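Local structure of putative PII-like nitrogen regulatory protein (Shewanella baltica, 3CE8) at residues M20-Q24 with I110-N116; I29-K35 with E77-F81; F47-S52 with K80-P86. The protein is of unknown function but is probably a PII-like regulatory protein, perhaps acting in nitrogen metabolism. One frame throughout, in Å; residues are numbered along the deposited sequence.

Contact 1 (M20-Q24 with I110-N116); sequences MSTEQ and IMPIYQN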
loop_
_atom_site.group_PDB
_atom_site.type_symbol
_atom_site.label_atom_id
_atom_site.label_comp_id
_atom_site.label_asym_id
_atom_site.label_seq_id
_atom_site.Cartn_x
_atom_site.Cartn_y
_atom_site.Cartn_z
HETATM N N MSE A 20 -9.436 -5.126 16.202
HETATM C CA MSE A 20 -9.366 -4.237 14.989
HETATM C C MSE A 20 -9.668 -2.749 15.314
HETATM O O MSE A 20 -9.949 -2.402 16.471
HETATM C CB MSE A 20 -10.288 -4.750 13.864
HETATM C CG MSE A 20 -9.807 -4.376 12.442
HETATM SE SE MSE A 20 -8.170 -5.379 11.769
HETATM C CE MSE A 20 -8.927 -7.191 11.426
ATOM N N SER A 21 -9.649 -1.900 14.277
ATOM C CA SER A 21 -9.763 -0.395 14.412
ATOM C C SER A 21 -10.981 0.331 13.772
ATOM O O SER A 21 -11.617 -0.132 12.791
ATOM C CB SER A 21 -8.457 0.238 13.867
ATOM O OG SER A 21 -8.276 1.606 14.207
ATOM N N THR A 22 -11.300 1.481 14.369
ATOM C CA THR A 22 -12.372 2.352 13.871
ATOM C C THR A 22 -11.802 3.214 12.732
ATOM O O THR A 22 -12.532 3.889 12.031
ATOM C CB THR A 22 -12.949 3.241 14.961
ATOM O OG1 THR A 22 -11.891 4.025 15.531
ATOM C CG2 THR A 22 -13.666 2.387 16.039
ATOM N N GLU A 23 -10.478 3.160 12.585
ATOM C CA GLU A 23 -9.753 3.819 11.464
ATOM C C GLU A 23 -9.568 2.806 10.372
ATOM O O GLU A 23 -9.319 1.616 10.604
ATOM C CB GLU A 23 -8.366 4.364 11.820
ATOM C CG GLU A 23 -8.382 5.571 12.730
ATOM C CD GLU A 23 -8.908 6.829 12.068
ATOM O OE1 GLU A 23 -8.487 7.136 10.933
ATOM O OE2 GLU A 23 -9.715 7.533 12.709
ATOM N N GLN A 24 -9.704 3.294 9.162
ATOM C CA GLN A 24 -9.540 2.445 7.998
ATOM C C GLN A 24 -8.940 3.277 6.870
ATOM O O GLN A 24 -8.997 4.495 6.897
ATOM C CB GLN A 24 -10.870 1.789 7.633
ATOM C CG GLN A 24 -11.970 2.766 7.374
ATOM C CD GLN A 24 -13.287 2.090 7.035
ATOM O OE1 GLN A 24 -13.568 0.979 7.515
ATOM N NE2 GLN A 24 -14.120 2.777 6.200
ATOM N N ILE A 110 -11.042 -0.260 0.474
ATOM C CA ILE A 110 -10.937 0.152 1.882
ATOM C C ILE A 110 -10.363 -0.998 2.640
ATOM O O ILE A 110 -10.789 -2.145 2.497
ATOM C CB ILE A 110 -12.326 0.549 2.504
ATOM C CG1 ILE A 110 -13.004 1.669 1.668
ATOM C CG2 ILE A 110 -12.130 0.974 3.942
ATOM C CD1 ILE A 110 -14.299 2.167 2.218
HETATM N N MSE A 111 -9.335 -0.692 3.410
HETATM C CA MSE A 111 -8.607 -1.723 4.145
HETATM C C MSE A 111 -8.600 -1.423 5.602
HETATM O O MSE A 111 -8.611 -0.270 6.006
HETATM C CB MSE A 111 -7.165 -1.773 3.680
HETATM C CG MSE A 111 -7.088 -1.718 2.181
HETATM SE SE MSE A 111 -5.327 -1.937 1.476
HETATM C CE MSE A 111 -5.113 -3.771 1.943
ATOM N N PRO A 112 -8.569 -2.473 6.399
ATOM C CA PRO A 112 -8.530 -2.261 7.806
ATOM C C PRO A 112 -7.148 -1.913 8.277
ATOM O O PRO A 112 -6.127 -2.312 7.673
ATOM C CB PRO A 112 -8.953 -3.613 8.364
ATOM C CG PRO A 112 -8.512 -4.584 7.352
ATOM C CD PRO A 112 -8.556 -3.896 6.038
ATOM N N ILE A 113 -7.171 -1.131 9.352
ATOM C CA ILE A 113 -5.999 -0.650 10.102
ATOM C C ILE A 113 -6.101 -1.147 11.523
ATOM O O ILE A 113 -7.106 -0.933 12.172
ATOM C CB ILE A 113 -5.980 0.867 10.215
ATOM C CG1 ILE A 113 -5.764 1.490 8.848
ATOM C CG2 ILE A 113 -4.898 1.298 11.200
ATOM C CD1 ILE A 113 -4.778 0.729 8.038
ATOM N N TYR A 114 -5.063 -1.792 12.018
ATOM C CA TYR A 114 -5.110 -2.288 13.399
ATOM C C TYR A 114 -4.859 -1.135 14.328
ATOM O O TYR A 114 -5.443 -0.986 15.382
ATOM C CB TYR A 114 -3.983 -3.232 13.720
ATOM C CG TYR A 114 -4.193 -4.674 13.405
ATOM C CD1 TYR A 114 -5.457 -5.242 13.415
ATOM C CD2 TYR A 114 -3.097 -5.511 13.266
ATOM C CE1 TYR A 114 -5.625 -6.628 13.197
ATOM C CE2 TYR A 114 -3.238 -6.872 13.059
ATOM C CZ TYR A 114 -4.488 -7.436 13.037
ATOM O OH TYR A 114 -4.526 -8.812 12.815
ATOM N N GLN A 115 -3.911 -0.337 13.896
ATOM C CA GLN A 115 -3.456 0.784 14.677
ATOM C C GLN A 115 -2.804 1.888 13.885
ATOM O O GLN A 115 -2.217 1.668 12.843
ATOM C CB GLN A 115 -2.471 0.250 15.686
ATOM C CG GLN A 115 -1.873 1.294 16.557
ATOM C CD GLN A 115 -0.932 0.660 17.545
ATOM O OE1 GLN A 115 -1.157 -0.478 17.948
ATOM N NE2 GLN A 115 0.134 1.370 17.934
ATOM N N ASN A 116 -2.952 3.104 14.374
ATOM C CA ASN A 116 -2.272 4.233 13.742
ATOM C C ASN A 116 -1.919 5.359 14.697
ATOM O O ASN A 116 -2.414 5.433 15.824
ATOM C CB ASN A 116 -2.995 4.750 12.508
ATOM C CG ASN A 116 -3.917 5.847 12.807
ATOM O OD1 ASN A 116 -4.085 6.761 11.990
ATOM N ND2 ASN A 116 -4.516 5.801 13.975
HETATM O O HOH W 1 -10.124 -0.873 10.607
#
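Gln-24 lays its side chain across Ile-110. CB sits 3.5 Å from the backbone O of Met-111, and from there CG turns between the backbone N and the carbonyl carbon (chi1 57°), bringing the extended chain over one methyl group. CG lies 3.9 Å from Ile-110 CG2, CD comes to 3.5 Å from that same CG2, NE2 is equally near, and OE1 also lies close to it. The polar tip is held elsewhere: NE2 hydrogen-bonds to Gln-90 OE1 and His-85 NE2. Gln-24 and Pro-112 form an antiparallel non-hydrogen-bonded pair, the junction of strands 23-31 and 106-112, which are the first and fourth strands of a ferredoxin-like beta-alpha-beta-beta-alpha-beta core, as in PII proteins. Beside this pair a water joins the two segments, accepting from Ile-113 N (3.2 Å) and lying within hydrogen-bonding distance of two carbonyls, Ser-21 O and Glu-23 O (2.6 Å from the latter). Ser-21 OG accepts from Glu-23 N (3.1 Å), forming an ST turn. With an alanine in place of Ser-21, Glu-23 N would probably lose this acceptor and the turn would be freer to shift. Met-20, a selenomethionine, bends at chi2 and chi3 to carry SE obliquely beside the Tyr-114 ring, 4.2 Å from its centroid and 66° off the ring normal, a Met-aromatic contact. The same SE touches Pro-112 CB.

Contact 2 (I29-K35 with E77-F81); sequences IAQNDIK and EFCKF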
loop_
_atom_site.group_PDB
_atom_site.type_symbol
_atom_site.label_atom_id
_atom_site.label_comp_id
_atom_site.label_asym_id
_atom_site.label_seq_id
_atom_site.Cartn_x
_atom_site.Cartn_y
_atom_site.Cartn_z
ATOM N N ILE A 29 -7.759 4.919 -6.915
ATOM C CA ILE A 29 -6.949 5.004 -8.141
ATOM C C ILE A 29 -7.666 5.949 -9.086
ATOM O O ILE A 29 -8.605 5.568 -9.779
ATOM C CB ILE A 29 -6.715 3.621 -8.796
ATOM C CG1 ILE A 29 -6.153 2.644 -7.761
ATOM C CG2 ILE A 29 -5.781 3.718 -9.972
ATOM C CD1 ILE A 29 -5.004 3.218 -6.980
ATOM N N ALA A 30 -7.175 7.185 -9.080
ATOM C CA ALA A 30 -7.738 8.327 -9.789
ATOM C C ALA A 30 -6.969 8.698 -11.023
ATOM O O ALA A 30 -5.741 8.601 -11.111
ATOM C CB ALA A 30 -7.796 9.534 -8.852
ATOM N N GLN A 31 -7.719 9.193 -11.980
ATOM C CA GLN A 31 -7.123 9.607 -13.247
ATOM C C GLN A 31 -6.433 10.923 -12.984
ATOM O O GLN A 31 -6.837 11.676 -12.123
ATOM C CB GLN A 31 -8.186 9.701 -14.332
ATOM C CG GLN A 31 -9.242 8.591 -14.183
ATOM C CD GLN A 31 -10.045 8.382 -15.431
ATOM O OE1 GLN A 31 -9.482 8.288 -16.526
ATOM N NE2 GLN A 31 -11.370 8.266 -15.280
ATOM N N ASN A 32 -5.356 11.165 -13.705
ATOM C CA ASN A 32 -4.519 12.355 -13.471
ATOM C C ASN A 32 -5.230 13.690 -13.616
ATOM O O ASN A 32 -4.837 14.668 -12.990
ATOM C CB ASN A 32 -3.232 12.329 -14.320
ATOM C CG ASN A 32 -2.199 11.312 -13.787
ATOM O OD1 ASN A 32 -2.155 11.006 -12.586
ATOM N ND2 ASN A 32 -1.354 10.809 -14.680
ATOM N N ASP A 33 -6.311 13.708 -14.381
ATOM C CA ASP A 33 -7.052 14.958 -14.633
ATOM C C ASP A 33 -7.949 15.435 -13.468
ATOM O O ASP A 33 -8.148 16.643 -13.279
ATOM C CB ASP A 33 -7.810 14.921 -15.977
ATOM C CG ASP A 33 -8.812 13.790 -16.070
ATOM O OD1 ASP A 33 -9.117 13.166 -15.029
ATOM O OD2 ASP A 33 -9.296 13.531 -17.194
ATOM N N ILE A 34 -8.451 14.502 -12.669
ATOM C CA ILE A 34 -9.337 14.873 -11.531
ATOM C C ILE A 34 -8.550 14.885 -10.237
ATOM O O ILE A 34 -9.107 15.000 -9.149
ATOM C CB ILE A 34 -10.586 13.960 -11.346
ATOM C CG1 ILE A 34 -10.166 12.498 -11.147
ATOM C CG2 ILE A 34 -11.546 14.133 -12.489
ATOM C CD1 ILE A 34 -11.290 11.563 -10.681
ATOM N N LYS A 35 -7.239 14.798 -10.396
ATOM C CA LYS A 35 -6.283 14.753 -9.270
ATOM C C LYS A 35 -6.420 15.957 -8.324
ATOM O O LYS A 35 -6.521 15.820 -7.093
ATOM C CB LYS A 35 -4.836 14.630 -9.816
ATOM C CG LYS A 35 -3.705 14.818 -8.783
ATOM C CD LYS A 35 -2.319 14.275 -9.258
ATOM C CE LYS A 35 -1.679 15.077 -10.394
ATOM N NZ LYS A 35 -0.396 14.456 -10.863
ATOM N N GLU A 77 -1.237 5.437 -16.664
ATOM C CA GLU A 77 -0.725 6.050 -15.427
ATOM C C GLU A 77 -1.775 6.814 -14.630
ATOM O O GLU A 77 -2.511 7.655 -15.144
ATOM C CB GLU A 77 0.443 6.998 -15.750
ATOM C CG GLU A 77 1.192 7.548 -14.530
ATOM C CD GLU A 77 2.281 6.587 -14.018
ATOM O OE1 GLU A 77 2.761 5.750 -14.821
ATOM O OE2 GLU A 77 2.680 6.679 -12.831
ATOM N N PHE A 78 -1.807 6.504 -13.344
ATOM C CA PHE A 78 -2.759 7.110 -12.409
ATOM C C PHE A 78 -2.121 7.658 -11.164
ATOM O O PHE A 78 -0.958 7.468 -10.835
ATOM C CB PHE A 78 -3.819 6.102 -11.919
ATOM C CG PHE A 78 -4.535 5.369 -13.014
ATOM C CD1 PHE A 78 -3.976 4.239 -13.586
ATOM C CD2 PHE A 78 -5.775 5.777 -13.438
ATOM C CE1 PHE A 78 -4.623 3.548 -14.581
ATOM C CE2 PHE A 78 -6.433 5.089 -14.443
ATOM C CZ PHE A 78 -5.854 3.977 -15.008
ATOM N N CYS A 79 -2.996 8.277 -10.429
ATOM C CA CYS A 79 -2.652 8.867 -9.177
ATOM C C CYS A 79 -3.309 8.033 -8.094
ATOM O O CYS A 79 -4.502 7.798 -8.113
ATOM C CB CYS A 79 -3.132 10.320 -9.158
ATOM S SG CYS A 79 -2.705 11.220 -7.644
ATOM N N LYS A 80 -2.496 7.563 -7.166
ATOM C CA LYS A 80 -2.966 6.741 -6.072
ATOM C C LYS A 80 -2.919 7.507 -4.766
ATOM O O LYS A 80 -1.854 7.890 -4.230
ATOM C CB LYS A 80 -2.148 5.450 -5.976
ATOM C CG LYS A 80 -2.517 4.468 -4.853
ATOM C CD LYS A 80 -1.386 3.429 -4.710
ATOM C CE LYS A 80 -1.547 2.410 -3.613
ATOM N NZ LYS A 80 -0.306 1.572 -3.455
ATOM N N PHE A 81 -4.138 7.689 -4.285
ATOM C CA PHE A 81 -4.431 8.365 -3.037
ATOM C C PHE A 81 -4.661 7.345 -1.955
ATOM O O PHE A 81 -5.282 6.310 -2.174
ATOM C CB PHE A 81 -5.731 9.186 -3.136
ATOM C CG PHE A 81 -5.620 10.472 -3.960
ATOM C CD1 PHE A 81 -5.845 10.466 -5.326
ATOM C CD2 PHE A 81 -5.343 11.688 -3.345
ATOM C CE1 PHE A 81 -5.762 11.633 -6.049
ATOM C CE2 PHE A 81 -5.245 12.850 -4.074
ATOM C CZ PHE A 81 -5.459 12.830 -5.417
#
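Ala-30 and Cys-79 are joined by two backbone hydrogen bonds, Ala-30 N to Cys-79 O at 2.9 Å and Cys-79 N to Ala-30 O at 2.8 Å. They make an antiparallel hydrogen-bonded pair, and Ile-29 with Lys-80 next to it is a non-hydrogen-bonded one.

Apolar contacts gather round Ile-29. Its gamma branches divide the work: CG2 reaches 3.7 Å from Phe-78 CG, the two side chains crossing at about a right angle, while CD1 rests on the stem of Lys-80, 3.5 Å from its CG. CG of Lys-80 is anti to the backbone N (chi1 180°) and the chain stays extended, which leads its end away from Ile-29; the side chain comes about 3 Å from a bound phosphate, probably from the crystallisation liquor.

The two segments lie on strands 23-31 and 74-86, the two central strands of the four-stranded antiparallel sheet in the ferredoxin-like fold, and the face bearing Ala-30 and Cys-79, opposite that of Ile-29 and Lys-80, is covered by helix 35-42.

Ala-30 and Lys-35 meet the aromatic rings at their edges. Ala-30 O lies near the plane of the Phe-78 ring, 3.7 Å from CD2. Phe-81 is met edge-on twice: the methyl CB of Ala-30 comes to 4.0 Å from CE1, and Lys-35 O stands 3.6 Å from CZ. Ile-38, Val-39 and Leu-42 of the helix pack on the same residue.

Mixed polar and sulfur contacts complete the joint where the chain turns into the helix. Cys-79 SG touches the aliphatic part of Lys-35 at CD, 3.5 Å away, and Asn-32 brings OD1 against Cys-79 CB.

Contact 3 (F47-S52 with K80-P86); sequences FLSGFS and KFEIMHP. With EDO (1,2-ethanediol), chain E.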
loop_
_atom_site.group_PDB
_atom_site.type_symbol
_atom_site.label_atom_id
_atom_site.label_comp_id
_atom_site.label_asym_id
_atom_site.label_seq_id
_atom_site.Cartn_x
_atom_site.Cartn_y
_atom_site.Cartn_z
ATOM N N PHE A 47 -12.769 15.756 9.054
ATOM C CA PHE A 47 -12.551 14.522 9.795
ATOM C C PHE A 47 -11.286 13.854 9.317
ATOM O O PHE A 47 -10.908 12.829 9.841
ATOM C CB PHE A 47 -13.773 13.585 9.717
ATOM C CG PHE A 47 -14.232 13.271 8.306
ATOM C CD1 PHE A 47 -13.572 12.325 7.538
ATOM C CD2 PHE A 47 -15.337 13.926 7.764
ATOM C CE1 PHE A 47 -13.992 12.050 6.255
ATOM C CE2 PHE A 47 -15.770 13.651 6.480
ATOM C CZ PHE A 47 -15.097 12.719 5.719
ATOM N N LEU A 48 -10.650 14.465 8.321
ATOM C CA LEU A 48 -9.369 13.967 7.748
ATOM C C LEU A 48 -8.195 14.787 8.331
ATOM O O LEU A 48 -8.234 16.019 8.365
ATOM C CB LEU A 48 -9.339 14.055 6.220
ATOM C CG LEU A 48 -10.350 13.277 5.380
ATOM C CD1 LEU A 48 -10.101 13.565 3.896
ATOM C CD2 LEU A 48 -10.279 11.816 5.685
ATOM N N SER A 49 -7.150 14.093 8.771
ATOM C CA SER A 49 -5.993 14.747 9.438
ATOM C C SER A 49 -4.843 14.944 8.462
ATOM O O SER A 49 -3.884 15.673 8.734
ATOM C CB SER A 49 -5.518 13.919 10.648
ATOM O OG SER A 49 -5.233 12.565 10.245
ATOM N N GLY A 50 -5.003 14.314 7.313
ATOM C CA GLY A 50 -4.013 14.331 6.241
ATOM C C GLY A 50 -4.234 13.142 5.324
ATOM O O GLY A 50 -5.035 12.263 5.619
ATOM N N PHE A 51 -3.560 13.166 4.178
ATOM C CA PHE A 51 -3.590 12.059 3.168
ATOM C C PHE A 51 -2.328 12.021 2.354
ATOM O O PHE A 51 -1.526 12.942 2.394
ATOM C CB PHE A 51 -4.782 12.143 2.211
ATOM C CG PHE A 51 -4.861 13.436 1.441
ATOM C CD1 PHE A 51 -5.448 14.559 2.003
ATOM C CD2 PHE A 51 -4.344 13.528 0.155
ATOM C CE1 PHE A 51 -5.493 15.745 1.305
ATOM C CE2 PHE A 51 -4.396 14.718 -0.548
ATOM C CZ PHE A 51 -4.973 15.822 0.021
ATOM N N SER A 52 -2.178 10.941 1.605
ATOM C CA SER A 52 -1.000 10.792 0.757
ATOM C C SER A 52 -1.379 10.454 -0.651
ATOM O O SER A 52 -2.455 9.952 -0.931
ATOM C CB SER A 52 -0.059 9.704 1.263
ATOM O OG SER A 52 -0.401 8.428 0.744
ATOM N N LYS A 80 -2.496 7.563 -7.166
ATOM C CA LYS A 80 -2.966 6.741 -6.072
ATOM C C LYS A 80 -2.919 7.507 -4.766
ATOM O O LYS A 80 -1.854 7.890 -4.230
ATOM C CB LYS A 80 -2.148 5.450 -5.976
ATOM C CG LYS A 80 -2.517 4.468 -4.853
ATOM C CD LYS A 80 -1.386 3.429 -4.710
ATOM C CE LYS A 80 -1.547 2.410 -3.613
ATOM N NZ LYS A 80 -0.306 1.572 -3.455
ATOM N N PHE A 81 -4.138 7.689 -4.285
ATOM C CA PHE A 81 -4.431 8.365 -3.037
ATOM C C PHE A 81 -4.661 7.345 -1.955
ATOM O O PHE A 81 -5.282 6.310 -2.174
ATOM C CB PHE A 81 -5.731 9.186 -3.136
ATOM C CG PHE A 81 -5.620 10.472 -3.960
ATOM C CD1 PHE A 81 -5.845 10.466 -5.326
ATOM C CD2 PHE A 81 -5.343 11.688 -3.345
ATOM C CE1 PHE A 81 -5.762 11.633 -6.049
ATOM C CE2 PHE A 81 -5.245 12.850 -4.074
ATOM C CZ PHE A 81 -5.459 12.830 -5.417
ATOM N N GLU A 82 -4.143 7.659 -0.784
ATOM C CA GLU A 82 -4.395 6.871 0.418
ATOM C C GLU A 82 -4.858 7.822 1.501
ATOM O O GLU A 82 -4.170 8.799 1.839
ATOM C CB GLU A 82 -3.165 6.073 0.844
ATOM C CG GLU A 82 -2.823 4.988 -0.152
ATOM C CD GLU A 82 -1.790 3.992 0.335
ATOM O OE1 GLU A 82 -1.217 4.126 1.436
ATOM O OE2 GLU A 82 -1.574 3.029 -0.400
ATOM N N ILE A 83 -6.055 7.519 1.994
ATOM C CA ILE A 83 -6.780 8.353 2.943
ATOM C C ILE A 83 -7.310 7.621 4.172
ATOM O O ILE A 83 -8.297 6.894 4.155
ATOM C CB ILE A 83 -7.972 9.027 2.227
ATOM C CG1 ILE A 83 -7.483 9.671 0.925
ATOM C CG2 ILE A 83 -8.704 10.049 3.133
ATOM C CD1 ILE A 83 -8.517 9.622 -0.122
HETATM N N MSE A 84 -6.586 7.840 5.244
HETATM C CA MSE A 84 -6.935 7.312 6.549
HETATM C C MSE A 84 -8.105 8.152 7.031
HETATM O O MSE A 84 -8.094 9.389 6.935
HETATM C CB MSE A 84 -5.771 7.407 7.546
HETATM C CG MSE A 84 -6.069 6.736 8.870
HETATM SE SE MSE A 84 -5.989 4.825 8.672
HETATM C CE MSE A 84 -4.185 4.693 7.977
ATOM N N HIS A 85 -9.118 7.462 7.528
ATOM C CA HIS A 85 -10.323 8.094 8.003
ATOM C C HIS A 85 -11.085 7.193 8.959
ATOM O O HIS A 85 -10.944 5.975 8.909
ATOM C CB HIS A 85 -11.229 8.394 6.802
ATOM C CG HIS A 85 -11.721 7.160 6.097
ATOM N ND1 HIS A 85 -10.935 6.443 5.207
ATOM C CD2 HIS A 85 -12.908 6.508 6.163
ATOM C CE1 HIS A 85 -11.618 5.394 4.770
ATOM N NE2 HIS A 85 -12.813 5.404 5.337
ATOM N N PRO A 86 -11.896 7.795 9.834
ATOM C CA PRO A 86 -12.742 6.997 10.691
ATOM C C PRO A 86 -13.845 6.273 9.908
ATOM O O PRO A 86 -14.500 6.837 9.026
ATOM C CB PRO A 86 -13.366 8.023 11.651
ATOM C CG PRO A 86 -12.787 9.380 11.306
ATOM C CD PRO A 86 -12.134 9.247 9.967
HETATM C C1 EDO E . -2.663 8.357 5.026
HETATM O O1 EDO E . -1.849 8.792 3.932
HETATM C C2 EDO E . -2.719 9.402 6.126
HETATM O O2 EDO E . -4.033 9.884 5.925
HETATM O O HOH W 2 -6.505 11.389 8.189
#
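Strands 50-60 and 74-86 form the beta hairpin of the ferredoxin-like fold, the hairpin whose connecting loop is the T-loop in PII proteins, and Ser-52 and Glu-82 are a hydrogen-bonded antiparallel pair within it. Ser-52 N donates to Glu-82 O (2.9 Å) in the carbonyl plane, nearly straight at 174°; Glu-82 N returns a bond to Ser-52 O.

Toward Gly-50 the strands are bridged by small molecules. An ethanediol, probably from the crystallisation liquor, donates from O2 to Gly-50 O (2.6 Å) and from O1 to Glu-82 O, which therefore serves two donors. A water accepts from Ser-49 N and donates to Met-84 O (2.8 Å) and Gly-50 O.

On the helix-covered face Phe-51 CG lies between the backbone N and the carbonyl carbon (chi1 58°), setting its ring beside that of Phe-81, CD2 to CD2 at 4.1 Å; the Phe-51 ring stacks on Phe-59 of the second subunit. Leu-48 crosses Ile-83 obliquely, CD2 to CG2 at 3.5 Å, and that same CD2 touches His-85 CB. Phe-47 rests CD1 against Pro-86 CD. The His-85 ring is fixed within its own strand: ND1 donates to Ile-83 O at 2.9 Å, the acceptor lying almost in the ring plane.

All three contacts belong to one antiparallel sheet with strand order 50-60, 74-86, 23-31, 106-112. Contact 3 joins the first two, contact 2 the middle two and contact 1 the last two, so together they tie every neighbouring pair. Contacts 2 and 3 share Lys-80 and Phe-81, their centres about 15 Å apart. Contacts 1 and 2 sit on strand 23-31, centres about 23 Å apart. Contacts 1 and 3, about 12 Å apart, touch, with Gln-24 N 3.0 Å from His-85 O. Along the chain contact 1 spans both others. The sheet continues into the second subunit through 115-116 in contact 1 and 50-52 in contact 3, placing both where the three-chain assembly is joined.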